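Chaperone CupB2 (Pseudomonas aeruginosa, PDB 3Q48) probably acts as a periplasmic chaperone of the two-domain PapD family, assisting the folding of fimbrial subunits before their assembly into pili. Local coordinates at residues F39-R44 / R145-K150; L48-T53 / A95-A100; V58-W63 / A85-E90; W63-R68 / W115-E120. All blocks are in the same frame, centred on the assembly; numbering follows the deposited sequence.

All four contacts lie in the N-terminal immunoglobulin-like domain and join neighbouring strands of its sheet. Contact 1 is a short parallel bridge, 39-40 to 145, held by backbone bonds where two turns begin, and has the smallest buried surface. Contacts 2, 3 and 4 are antiparallel. Contacts 2 and 3 each send one row of side chains into the hydrophobic core and the other row outward. Contact 4 carries polar and aromatic chemistry on one face and aliphatic packing on the other. Contacts 3 and 4 share W63 and strand 58-65. Contacts 2 and 4 meet inside the core, where L48 packs on L116 and L97 on I118.

Contact 1 (F39-R44 / R145-K150); sequences FPASER and RPSQLK
R145 takes hold of the backbone on both sides of P40. Its N gives a hydrogen bond to F39 O at 2.8 Å, and its O receives one from A41 N at 2.9 Å. The second bond is nearly straight at hydrogen (171°), although A41 N stands above the plane of the R145 carbonyl. P40, which has no N-H, pairs with R145 as a parallel beta bridge. Beyond the bridge, A41 CB turns toward the other segment and rests on P146 CA at 3.7 Å; S147 OG approaches the same methyl at 3.8 Å. Both chains then fold back in type I turns, each closed by its own backbone bond: E43 N to P40 O (2.9 Å) and L149 N to P146 O (2.9 Å). K150 NZ reaches back to S147 O at 3.0 Å. The F39 side chain points away from R145 into the domain interior, packing on F144, I99 and V46 and meeting the ring of F80. The R145 side chain starts with CG anti to the backbone N (chi1 -173°) and bends at chi3, and its guanidinium forms salt bridges with E111 and D235. As D235 belongs to the second domain, this charge cluster ties the two domains together. Such an interdomain arginine-carboxylate cluster is characteristic of PapD-like chaperones, and here the parallel edge pairing meets it at the domain junction.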
loop_
_atom_site.group_PDB
_atom_site.type_symbol
_atom_site.label_atom_id
_atom_site.label_comp_id
_atom_site.label_asym_id
_atom_site.label_seq_id
_atom_site.Cartn_x
_atom_site.Cartn_y
_atom_site.Cartn_z
ATOM N N PHE A 39 -5.689 8.251 2.292
ATOM C CA PHE A 39 -5.885 9.653 2.365
ATOM C C PHE A 39 -7.156 9.960 1.620
ATOM O O PHE A 39 -7.176 9.907 0.391
ATOM C CB PHE A 39 -4.701 10.436 1.812
ATOM C CG PHE A 39 -4.705 11.849 2.240
ATOM C CD1 PHE A 39 -3.728 12.319 3.102
ATOM C CD2 PHE A 39 -5.725 12.735 1.793
ATOM C CE1 PHE A 39 -3.737 13.670 3.553
ATOM C CE2 PHE A 39 -5.755 14.107 2.220
ATOM C CZ PHE A 39 -4.747 14.555 3.130
ATOM N N PRO A 40 -8.219 10.299 2.363
ATOM C CA PRO A 40 -9.523 10.598 1.747
ATOM C C PRO A 40 -9.561 12.049 1.253
ATOM O O PRO A 40 -9.206 12.971 2.007
ATOM C CB PRO A 40 -10.524 10.342 2.885
ATOM C CG PRO A 40 -9.651 10.168 4.202
ATOM C CD PRO A 40 -8.222 10.532 3.824
ATOM N N ALA A 41 -9.944 12.230 -0.019
ATOM C CA ALA A 41 -9.985 13.564 -0.664
ATOM C C ALA A 41 -10.672 14.668 0.161
ATOM O O ALA A 41 -10.284 15.841 0.070
ATOM C CB ALA A 41 -10.612 13.494 -2.074
ATOM N N SER A 42 -11.690 14.308 0.947
ATOM C CA SER A 42 -12.380 15.315 1.757
ATOM C C SER A 42 -11.480 15.934 2.838
ATOM O O SER A 42 -11.746 17.044 3.276
ATOM C CB SER A 42 -13.655 14.748 2.376
ATOM O OG SER A 42 -13.368 13.799 3.390
ATOM N N GLU A 43 -10.423 15.225 3.265
ATOM C CA GLU A 43 -9.534 15.703 4.366
ATOM C C GLU A 43 -8.495 16.756 3.925
ATOM O O GLU A 43 -8.057 16.782 2.779
ATOM C CB GLU A 43 -8.801 14.538 5.066
ATOM C CG GLU A 43 -9.660 13.484 5.725
ATOM C CD GLU A 43 -10.725 14.081 6.617
ATOM O OE1 GLU A 43 -10.381 14.928 7.495
ATOM O OE2 GLU A 43 -11.911 13.713 6.412
ATOM N N ARG A 44 -8.084 17.617 4.841
ATOM C CA ARG A 44 -6.924 18.451 4.562
ATOM C C ARG A 44 -5.640 17.819 5.077
ATOM O O ARG A 44 -4.564 18.103 4.554
ATOM C CB ARG A 44 -7.105 19.858 5.137
ATOM C CG ARG A 44 -7.786 20.825 4.164
ATOM C CD ARG A 44 -7.118 22.204 4.275
ATOM N NE ARG A 44 -8.017 23.264 4.768
ATOM C CZ ARG A 44 -8.603 23.314 5.971
ATOM N NH1 ARG A 44 -8.440 22.337 6.864
ATOM N NH2 ARG A 44 -9.381 24.354 6.276
ATOM N N ARG A 145 -7.606 8.822 -2.135
ATOM C CA ARG A 145 -8.884 8.280 -2.528
ATOM C C ARG A 145 -9.980 9.362 -2.728
ATOM O O ARG A 145 -10.489 9.946 -1.739
ATOM C CB ARG A 145 -9.318 7.221 -1.533
ATOM C CG ARG A 145 -10.557 6.484 -1.934
ATOM C CD ARG A 145 -10.871 5.458 -0.876
ATOM N NE ARG A 145 -9.878 4.379 -0.861
ATOM C CZ ARG A 145 -9.738 3.501 0.137
ATOM N NH1 ARG A 145 -10.530 3.588 1.224
ATOM N NH2 ARG A 145 -8.824 2.529 0.034
ATOM N N PRO A 146 -10.334 9.636 -3.998
ATOM C CA PRO A 146 -11.444 10.565 -4.237
ATOM C C PRO A 146 -12.738 10.127 -3.494
ATOM O O PRO A 146 -13.060 8.888 -3.394
ATOM C CB PRO A 146 -11.646 10.526 -5.773
ATOM C CG PRO A 146 -10.282 10.164 -6.334
ATOM C CD PRO A 146 -9.664 9.195 -5.244
ATOM N N SER A 147 -13.484 11.137 -3.016
ATOM C CA SER A 147 -14.683 10.960 -2.189
ATOM C C SER A 147 -15.720 10.024 -2.742
ATOM O O SER A 147 -16.269 9.190 -2.022
ATOM C CB SER A 147 -15.318 12.308 -1.934
ATOM O OG SER A 147 -14.318 13.130 -1.390
ATOM N N GLN A 148 -15.989 10.134 -4.030
ATOM C CA GLN A 148 -17.019 9.291 -4.609
ATOM C C GLN A 148 -16.640 7.798 -4.708
ATOM O O GLN A 148 -17.447 7.014 -5.189
ATOM C CB GLN A 148 -17.606 9.922 -5.903
ATOM C CG GLN A 148 -17.043 9.477 -7.260
ATOM C CD GLN A 148 -15.598 9.863 -7.512
ATOM O OE1 GLN A 148 -15.012 10.716 -6.833
ATOM N NE2 GLN A 148 -15.009 9.218 -8.510
ATOM N N LEU A 149 -15.446 7.411 -4.242
ATOM C CA LEU A 149 -15.025 5.988 -4.227
ATOM C C LEU A 149 -15.324 5.289 -2.893
ATOM O O LEU A 149 -14.529 5.316 -1.957
ATOM C CB LEU A 149 -13.545 5.828 -4.650
ATOM C CG LEU A 149 -13.203 6.382 -6.066
ATOM C CD1 LEU A 149 -11.694 6.391 -6.404
ATOM C CD2 LEU A 149 -14.022 5.600 -7.080
ATOM N N LYS A 150 -16.484 4.654 -2.818
ATOM C CA LYS A 150 -17.025 4.178 -1.537
ATOM C C LYS A 150 -17.047 2.662 -1.452
ATOM O O LYS A 150 -17.466 2.091 -0.451
ATOM C CB LYS A 150 -18.435 4.737 -1.324
ATOM C CG LYS A 150 -18.448 6.224 -1.035
ATOM C CD LYS A 150 -19.839 6.663 -0.624
ATOM C CE LYS A 150 -20.065 8.165 -0.834
ATOM N NZ LYS A 150 -18.838 9.033 -0.531
#

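Contact 2 (L48-T53 / A95-A100); sequences LRVSNT and AVLRIA
L48 and L97 lie side by side and point the same way, with L48 CD2 against L97 CD1 at 3.6 Å. V50, two residues along on the same face, crosses L97 at about a right angle, and its CG1 reaches the same CD1 at 3.7 Å. L97 CD1 thus touches both L48 and V50. The chi1 of V50 (-51°) sets CG1 beside the backbone N, in contact with L97, while its CG2 leans to A95 CB at 4.1 Å. The antiparallel backbones set this register. V50 and A95 form a hydrogen-bonded pair, with V50 N to A95 O at 3.0 Å and A95 N to V50 O at 2.9 Å. L97 N meets L48 O at 2.8 Å in a nearly straight bond (172°), whereas the return bond from L48 N to L97 O is weak and bent. Between these pairs R49 and V96 face each other without hydrogen bonds. R49 CA lies 3.4 Å from A95 O in a CA-H...O contact, and both side chains of this pair project to the exposed face. Outside the segments, L48 packs on L116 of the facing strand, and L97 on I118, A62 and T87. The chemistry is therefore sided: outermost strand 45-52 bonds across through the L48/L97 and V50/A95 pairs, once weakly, L48, V50 and L97 bury branched methyls in the sandwich interior, and R49 and V96 meet the surface.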
loop_
_atom_site.group_PDB
_atom_site.type_symbol
_atom_site.label_atom_id
_atom_site.label_comp_id
_atom_site.label_asym_id
_atom_site.label_seq_id
_atom_site.Cartn_x
_atom_site.Cartn_y
_atom_site.Cartn_z
ATOM N N LEU A 48 -0.673 9.925 11.866
ATOM C CA LEU A 48 -0.068 8.601 11.823
ATOM C C LEU A 48 0.874 8.534 13.008
ATOM O O LEU A 48 1.643 9.468 13.236
ATOM C CB LEU A 48 0.754 8.469 10.526
ATOM C CG LEU A 48 1.796 7.334 10.462
ATOM C CD1 LEU A 48 1.150 6.059 10.034
ATOM C CD2 LEU A 48 2.985 7.665 9.525
ATOM N N ARG A 49 0.833 7.438 13.760
ATOM C CA ARG A 49 1.749 7.257 14.903
ATOM C C ARG A 49 2.955 6.421 14.504
ATOM O O ARG A 49 2.798 5.412 13.787
ATOM C CB ARG A 49 1.050 6.616 16.090
ATOM C CG ARG A 49 -0.073 7.433 16.616
ATOM C CD ARG A 49 -0.711 6.705 17.779
ATOM N NE ARG A 49 -1.941 7.359 18.241
ATOM C CZ ARG A 49 -2.661 6.949 19.287
ATOM N NH1 ARG A 49 -2.271 5.892 19.992
ATOM N NH2 ARG A 49 -3.768 7.595 19.635
ATOM N N VAL A 50 4.140 6.857 14.946
ATOM C CA VAL A 50 5.341 6.060 14.860
ATOM C C VAL A 50 5.901 5.827 16.255
ATOM O O VAL A 50 6.198 6.766 16.951
ATOM C CB VAL A 50 6.431 6.703 13.964
ATOM C CG1 VAL A 50 5.854 7.088 12.598
ATOM C CG2 VAL A 50 7.049 7.916 14.643
ATOM N N SER A 51 6.030 4.568 16.655
ATOM C CA SER A 51 6.506 4.183 17.980
ATOM C C SER A 51 7.976 3.814 17.973
ATOM O O SER A 51 8.490 3.215 17.020
ATOM C CB SER A 51 5.752 2.966 18.510
ATOM O OG SER A 51 4.363 3.192 18.567
ATOM N N ASN A 52 8.650 4.186 19.055
ATOM C CA ASN A 52 10.027 3.789 19.296
ATOM C C ASN A 52 9.975 2.701 20.359
ATOM O O ASN A 52 9.686 2.955 21.548
ATOM C CB ASN A 52 10.849 4.996 19.724
ATOM C CG ASN A 52 12.217 4.641 20.167
ATOM O OD1 ASN A 52 12.604 3.483 20.110
ATOM N ND2 ASN A 52 12.976 5.638 20.634
ATOM N N THR A 53 10.208 1.465 19.919
ATOM C CA THR A 53 9.986 0.336 20.827
ATOM C C THR A 53 11.207 0.035 21.714
ATOM O O THR A 53 11.078 -0.596 22.778
ATOM C CB THR A 53 9.434 -0.903 20.089
ATOM O OG1 THR A 53 8.759 -1.739 21.033
ATOM C CG2 THR A 53 10.546 -1.668 19.360
ATOM N N ALA A 95 5.778 9.193 18.420
ATOM C CA ALA A 95 5.515 10.507 17.877
ATOM C C ALA A 95 4.364 10.455 16.905
ATOM O O ALA A 95 3.925 9.393 16.500
ATOM C CB ALA A 95 6.756 11.073 17.213
ATOM N N VAL A 96 3.875 11.621 16.536
ATOM C CA VAL A 96 2.735 11.728 15.681
ATOM C C VAL A 96 3.203 12.502 14.464
ATOM O O VAL A 96 3.744 13.625 14.595
ATOM C CB VAL A 96 1.624 12.560 16.357
ATOM C CG1 VAL A 96 0.420 12.725 15.381
ATOM C CG2 VAL A 96 1.190 11.949 17.720
ATOM N N LEU A 97 2.999 11.925 13.284
ATOM C CA LEU A 97 3.370 12.629 12.059
ATOM C C LEU A 97 2.094 13.081 11.433
ATOM O O LEU A 97 1.078 12.394 11.534
ATOM C CB LEU A 97 4.098 11.735 11.058
ATOM C CG LEU A 97 5.295 10.914 11.502
ATOM C CD1 LEU A 97 5.625 10.021 10.352
ATOM C CD2 LEU A 97 6.532 11.776 11.926
ATOM N N ARG A 98 2.160 14.220 10.759
ATOM C CA ARG A 98 1.001 14.830 10.197
ATOM C C ARG A 98 1.201 14.945 8.714
ATOM O O ARG A 98 2.142 15.577 8.263
ATOM C CB ARG A 98 0.794 16.191 10.857
ATOM C CG ARG A 98 -0.522 16.777 10.612
ATOM C CD ARG A 98 -0.615 18.097 11.277
ATOM N NE ARG A 98 -0.990 17.900 12.671
ATOM C CZ ARG A 98 -2.176 17.429 13.080
ATOM N NH1 ARG A 98 -3.121 17.084 12.206
ATOM N NH2 ARG A 98 -2.417 17.285 14.374
ATOM N N ILE A 99 0.309 14.303 7.958
ATOM C CA ILE A 99 0.298 14.372 6.470
ATOM C C ILE A 99 -0.777 15.314 5.910
ATOM O O ILE A 99 -1.962 15.076 6.110
ATOM C CB ILE A 99 0.134 12.992 5.879
ATOM C CG1 ILE A 99 1.218 12.066 6.473
ATOM C CG2 ILE A 99 0.204 13.081 4.334
ATOM C CD1 ILE A 99 1.005 10.580 6.184
ATOM N N ALA A 100 -0.347 16.386 5.236
ATOM C CA ALA A 100 -1.253 17.416 4.618
ATOM C C ALA A 100 -1.254 17.398 3.100
ATOM O O ALA A 100 -0.205 17.336 2.497
ATOM C CB ALA A 100 -0.903 18.829 5.099
#

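Contact 3 (V58-W63 / A85-E90); sequences VLAQAW and AVTRVE
A60 O is gripped by two groups of the neighbouring strand: T87 N donates a hydrogen bond at 2.7 Å, and V86 CA adds a CA-H...O contact at 3.2 Å. A60 N in turn gives its hydrogen to T87 O, making A60 and T87 a hydrogen-bonded antiparallel pair. A85 O is held in the same double way, by A62 N at 2.8 Å and by Q61 CA at 3.2 Å. At the other end V89 N reaches V58 O at 2.9 Å nearly in line with the carbonyl, while the return bond from V58 N to V89 O is weak. On the inner face V58 and V89 meet at an oblique crossing, with V58 CG2 against V89 CB at 3.9 Å. V89 CG2 also leans on A60 CB at 3.9 Å. The CG2 of T87 lies beside that alanine, since chi1 (-176°) turns OG1 anti to the backbone N and leaves CG2 between N and the carbonyl carbon. The opposite face carries L59, R88, Q61 and V86, where the aliphatic part of Q61 passes A85 O, with CG 3.5 Å away. R88 forms a salt bridge with E90 of its own segment. N52 donates to V89 O from the strand of contact 2. The inner face is largely apolar, A62 packing on L97 and I118, and backbone bonds tie V58, A60 and A62 N to segment 85-90, while charged ends stay outside.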
loop_
_atom_site.group_PDB
_atom_site.type_symbol
_atom_site.label_atom_id
_atom_site.label_comp_id
_atom_site.label_asym_id
_atom_site.label_seq_id
_atom_site.Cartn_x
_atom_site.Cartn_y
_atom_site.Cartn_z
ATOM N N VAL A 58 15.497 8.025 19.225
ATOM C CA VAL A 58 15.871 7.919 17.832
ATOM C C VAL A 58 15.315 9.115 17.111
ATOM O O VAL A 58 14.277 9.651 17.519
ATOM C CB VAL A 58 15.252 6.673 17.183
ATOM C CG1 VAL A 58 15.438 5.456 18.074
ATOM C CG2 VAL A 58 13.776 6.876 16.918
ATOM N N LEU A 59 15.983 9.533 16.035
ATOM C CA LEU A 59 15.395 10.506 15.129
ATOM C C LEU A 59 14.663 9.798 14.017
ATOM O O LEU A 59 15.164 8.848 13.406
ATOM C CB LEU A 59 16.427 11.485 14.541
ATOM C CG LEU A 59 17.232 12.428 15.439
ATOM C CD1 LEU A 59 18.280 13.262 14.650
ATOM C CD2 LEU A 59 16.346 13.313 16.250
ATOM N N ALA A 60 13.464 10.277 13.738
ATOM C CA ALA A 60 12.679 9.730 12.658
ATOM C C ALA A 60 12.521 10.785 11.575
ATOM O O ALA A 60 11.972 11.842 11.834
ATOM C CB ALA A 60 11.319 9.280 13.163
ATOM N N GLN A 61 12.994 10.476 10.368
ATOM C CA GLN A 61 12.783 11.328 9.196
ATOM C C GLN A 61 11.714 10.703 8.310
ATOM O O GLN A 61 11.741 9.500 8.037
ATOM C CB GLN A 61 14.080 11.485 8.409
ATOM C CG GLN A 61 14.087 12.575 7.330
ATOM C CD GLN A 61 15.468 12.655 6.666
ATOM O OE1 GLN A 61 16.496 12.547 7.346
ATOM N NE2 GLN A 61 15.501 12.802 5.353
ATOM N N ALA A 62 10.810 11.548 7.832
ATOM C CA ALA A 62 9.621 11.136 7.137
ATOM C C ALA A 62 9.507 12.023 5.910
ATOM O O ALA A 62 9.814 13.200 5.992
ATOM C CB ALA A 62 8.433 11.326 8.042
ATOM N N TRP A 63 9.083 11.451 4.779
ATOM C CA TRP A 63 8.937 12.154 3.497
ATOM C C TRP A 63 8.139 11.263 2.571
ATOM O O TRP A 63 8.169 10.023 2.715
ATOM C CB TRP A 63 10.313 12.537 2.861
ATOM C CG TRP A 63 11.082 11.449 2.182
ATOM C CD1 TRP A 63 11.073 11.153 0.853
ATOM C CD2 TRP A 63 11.995 10.521 2.785
ATOM N NE1 TRP A 63 11.927 10.107 0.581
ATOM C CE2 TRP A 63 12.497 9.691 1.747
ATOM C CE3 TRP A 63 12.429 10.297 4.104
ATOM C CZ2 TRP A 63 13.382 8.650 1.979
ATOM C CZ3 TRP A 63 13.327 9.263 4.345
ATOM C CH2 TRP A 63 13.802 8.451 3.277
ATOM N N ALA A 85 9.256 16.925 9.611
ATOM C CA ALA A 85 9.987 16.067 8.659
ATOM C C ALA A 85 11.009 15.184 9.381
ATOM O O ALA A 85 11.358 14.126 8.891
ATOM C CB ALA A 85 10.664 16.900 7.560
ATOM N N VAL A 86 11.458 15.633 10.549
ATOM C CA VAL A 86 12.420 14.944 11.373
ATOM C C VAL A 86 11.894 15.048 12.801
ATOM O O VAL A 86 11.517 16.137 13.286
ATOM C CB VAL A 86 13.834 15.607 11.292
ATOM C CG1 VAL A 86 14.902 14.692 11.914
ATOM C CG2 VAL A 86 14.245 15.953 9.836
ATOM N N THR A 87 11.857 13.917 13.492
ATOM C CA THR A 87 11.344 13.925 14.855
ATOM C C THR A 87 12.093 12.969 15.830
ATOM O O THR A 87 12.585 11.906 15.479
ATOM C CB THR A 87 9.791 13.851 14.865
ATOM O OG1 THR A 87 9.318 13.957 16.203
ATOM C CG2 THR A 87 9.294 12.589 14.280
ATOM N N ARG A 88 12.292 13.445 17.039
ATOM C CA ARG A 88 12.775 12.629 18.111
ATOM C C ARG A 88 11.615 11.760 18.618
ATOM O O ARG A 88 10.469 12.231 18.744
ATOM C CB ARG A 88 13.205 13.541 19.239
ATOM C CG ARG A 88 14.146 12.891 20.210
ATOM C CD ARG A 88 14.207 13.702 21.493
ATOM N NE ARG A 88 15.456 13.379 22.179
ATOM C CZ ARG A 88 15.514 12.683 23.299
ATOM N NH1 ARG A 88 14.388 12.269 23.881
ATOM N NH2 ARG A 88 16.696 12.417 23.832
ATOM N N VAL A 89 11.905 10.503 18.919
ATOM C CA VAL A 89 10.888 9.623 19.424
ATOM C C VAL A 89 11.457 9.037 20.706
ATOM O O VAL A 89 12.469 8.347 20.667
ATOM C CB VAL A 89 10.566 8.515 18.397
ATOM C CG1 VAL A 89 9.326 7.731 18.814
ATOM C CG2 VAL A 89 10.404 9.102 16.951
ATOM N N GLU A 90 10.798 9.314 21.828
ATOM C CA GLU A 90 11.237 8.855 23.129
ATOM C C GLU A 90 11.415 7.351 23.180
ATOM O O GLU A 90 10.760 6.624 22.441
ATOM C CB GLU A 90 10.250 9.227 24.258
ATOM C CG GLU A 90 10.069 10.696 24.580
ATOM C CD GLU A 90 11.369 11.473 24.769
ATOM O OE1 GLU A 90 12.297 10.991 25.459
ATOM O OE2 GLU A 90 11.443 12.592 24.216
#

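Contact 4 (W63-R68 / W115-E120); sequences WIDDGR and WLNILE
Two adjacent strands of the immunoglobulin-like sheet, 63-65 and 115-120, pair antiparallel here, and W63 and N117 meet on one face. N117 CB stands over the six-membered ring of W63, 3.5 Å from its centroid and 10° off the normal, a CH-pi contact. The N117 amide plane is turned 20° from the indole, and its ND2 lies over the five-membered ring, where it passes NE1, two donors that do not bond, and goes on to D65 OD2 at 2.8 Å, with the acceptor near the amide plane but the donor above the carboxylate plane. ND2 also bonds weakly to W63 O. D65 OD1 receives G67 N at 2.8 Å through its anti lone pair, forming an Asx turn as the strand ends. G67 CA then lies 3.6 Å from W115 CD1. Its positive phi (123°) suits glycine. At the far edge of the W63 ring, CZ3 touches L119 CB at 3.8 Å. Backbone bonds lock the register: N117 N to W63 O at 2.8 Å and W115 N to D65 O at 2.9 Å. On the opposite face I64 CG1 packs against L116 CD1 at 3.9 Å, beside I99. R139 of the next strand forms a salt bridge with D65 OD2, a hydrogen bond to N117 OD1 and a cation-pi contact with W115. The result is a network of carboxylate, amide, arginine and indole groups on one face of three neighbouring strands of an immunoglobulin-like sheet, with the aliphatic core on the other.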
loop_
_atom_site.group_PDB
_atom_site.type_symbol
_atom_site.label_atom_id
_atom_site.label_comp_id
_atom_site.label_asym_id
_atom_site.label_seq_id
_atom_site.Cartn_x
_atom_site.Cartn_y
_atom_site.Cartn_z
ATOM N N TRP A 63 9.083 11.451 4.779
ATOM C CA TRP A 63 8.937 12.154 3.497
ATOM C C TRP A 63 8.139 11.263 2.571
ATOM O O TRP A 63 8.169 10.023 2.715
ATOM C CB TRP A 63 10.313 12.537 2.861
ATOM C CG TRP A 63 11.082 11.449 2.182
ATOM C CD1 TRP A 63 11.073 11.153 0.853
ATOM C CD2 TRP A 63 11.995 10.521 2.785
ATOM N NE1 TRP A 63 11.927 10.107 0.581
ATOM C CE2 TRP A 63 12.497 9.691 1.747
ATOM C CE3 TRP A 63 12.429 10.297 4.104
ATOM C CZ2 TRP A 63 13.382 8.650 1.979
ATOM C CZ3 TRP A 63 13.327 9.263 4.345
ATOM C CH2 TRP A 63 13.802 8.451 3.277
ATOM N N ILE A 64 7.475 11.895 1.601
ATOM C CA ILE A 64 6.656 11.216 0.617
ATOM C C ILE A 64 7.219 11.296 -0.783
ATOM O O ILE A 64 7.661 12.366 -1.229
ATOM C CB ILE A 64 5.206 11.770 0.661
ATOM C CG1 ILE A 64 4.525 11.285 1.965
ATOM C CG2 ILE A 64 4.403 11.292 -0.506
ATOM C CD1 ILE A 64 3.688 12.261 2.511
ATOM N N ASP A 65 7.213 10.163 -1.479
ATOM C CA ASP A 65 7.546 10.189 -2.884
ATOM C C ASP A 65 6.430 9.574 -3.752
ATOM O O ASP A 65 5.426 9.144 -3.218
ATOM C CB ASP A 65 8.953 9.626 -3.130
ATOM C CG ASP A 65 9.032 8.125 -2.989
ATOM O OD1 ASP A 65 8.380 7.405 -3.771
ATOM O OD2 ASP A 65 9.798 7.664 -2.124
ATOM N N ASP A 66 6.577 9.599 -5.075
ATOM C CA ASP A 66 5.500 9.159 -5.969
ATOM C C ASP A 66 5.888 7.881 -6.659
ATOM O O ASP A 66 5.275 7.532 -7.650
ATOM C CB ASP A 66 5.190 10.222 -7.029
ATOM C CG ASP A 66 6.403 10.502 -7.958
ATOM O OD1 ASP A 66 7.473 9.857 -7.784
ATOM O OD2 ASP A 66 6.291 11.370 -8.853
ATOM N N GLY A 67 6.921 7.217 -6.142
ATOM C CA GLY A 67 7.416 5.897 -6.604
ATOM C C GLY A 67 8.885 5.910 -7.028
ATOM O O GLY A 67 9.566 4.881 -7.010
ATOM N N ARG A 68 9.366 7.079 -7.451
ATOM C CA ARG A 68 10.788 7.319 -7.713
ATOM C C ARG A 68 11.554 7.476 -6.387
ATOM O O ARG A 68 11.287 8.416 -5.623
ATOM C CB ARG A 68 10.945 8.593 -8.535
ATOM C CG ARG A 68 10.083 8.649 -9.734
ATOM C CD ARG A 68 10.686 9.582 -10.773
ATOM N NE ARG A 68 10.055 10.908 -10.821
ATOM C CZ ARG A 68 10.521 11.934 -11.554
ATOM N NH1 ARG A 68 11.632 11.801 -12.287
ATOM N NH2 ARG A 68 9.891 13.110 -11.550
ATOM N N TRP A 115 4.065 7.054 -1.653
ATOM C CA TRP A 115 4.788 6.208 -0.728
ATOM C C TRP A 115 5.276 7.054 0.414
ATOM O O TRP A 115 5.852 8.111 0.199
ATOM C CB TRP A 115 5.954 5.501 -1.426
ATOM C CG TRP A 115 5.537 4.532 -2.531
ATOM C CD1 TRP A 115 5.247 4.834 -3.872
ATOM C CD2 TRP A 115 5.325 3.121 -2.387
ATOM N NE1 TRP A 115 4.939 3.677 -4.540
ATOM C CE2 TRP A 115 4.972 2.619 -3.655
ATOM C CE3 TRP A 115 5.455 2.228 -1.319
ATOM C CZ2 TRP A 115 4.700 1.260 -3.870
ATOM C CZ3 TRP A 115 5.228 0.873 -1.544
ATOM C CH2 TRP A 115 4.855 0.409 -2.811
ATOM N N LEU A 116 4.983 6.625 1.634
ATOM C CA LEU A 116 5.536 7.275 2.811
ATOM C C LEU A 116 6.786 6.532 3.191
ATOM O O LEU A 116 6.772 5.288 3.270
ATOM C CB LEU A 116 4.555 7.243 3.968
ATOM C CG LEU A 116 4.975 7.819 5.301
ATOM C CD1 LEU A 116 5.409 9.283 5.235
ATOM C CD2 LEU A 116 3.785 7.636 6.234
ATOM N N ASN A 117 7.884 7.283 3.342
ATOM C CA ASN A 117 9.145 6.702 3.812
ATOM C C ASN A 117 9.402 7.158 5.268
ATOM O O ASN A 117 9.133 8.310 5.614
ATOM C CB ASN A 117 10.298 7.146 2.964
ATOM C CG ASN A 117 10.164 6.767 1.533
ATOM O OD1 ASN A 117 10.532 5.655 1.141
ATOM N ND2 ASN A 117 9.708 7.721 0.704
ATOM N N ILE A 118 9.910 6.259 6.106
ATOM C CA ILE A 118 10.305 6.601 7.476
ATOM C C ILE A 118 11.691 6.074 7.629
ATOM O O ILE A 118 11.921 4.896 7.432
ATOM C CB ILE A 118 9.449 5.914 8.539
ATOM C CG1 ILE A 118 7.929 6.274 8.416
ATOM C CG2 ILE A 118 10.094 6.064 9.979
ATOM C CD1 ILE A 118 7.536 7.729 8.578
ATOM N N LEU A 119 12.623 6.943 7.979
ATOM C CA LEU A 119 14.000 6.535 8.184
ATOM C C LEU A 119 14.403 6.817 9.630
ATOM O O LEU A 119 14.226 7.962 10.153
ATOM C CB LEU A 119 14.909 7.295 7.224
ATOM C CG LEU A 119 16.378 6.912 7.176
ATOM C CD1 LEU A 119 16.569 5.431 6.962
ATOM C CD2 LEU A 119 17.061 7.657 6.059
ATOM N N GLU A 120 14.915 5.763 10.267
ATOM C CA GLU A 120 15.395 5.824 11.642
ATOM C C GLU A 120 16.890 6.103 11.603
ATOM O O GLU A 120 17.657 5.373 10.995
ATOM C CB GLU A 120 15.082 4.510 12.369
ATOM C CG GLU A 120 15.449 4.505 13.877
ATOM C CD GLU A 120 15.716 3.075 14.452
ATOM O OE1 GLU A 120 14.764 2.253 14.519
ATOM O OE2 GLU A 120 16.883 2.786 14.857
#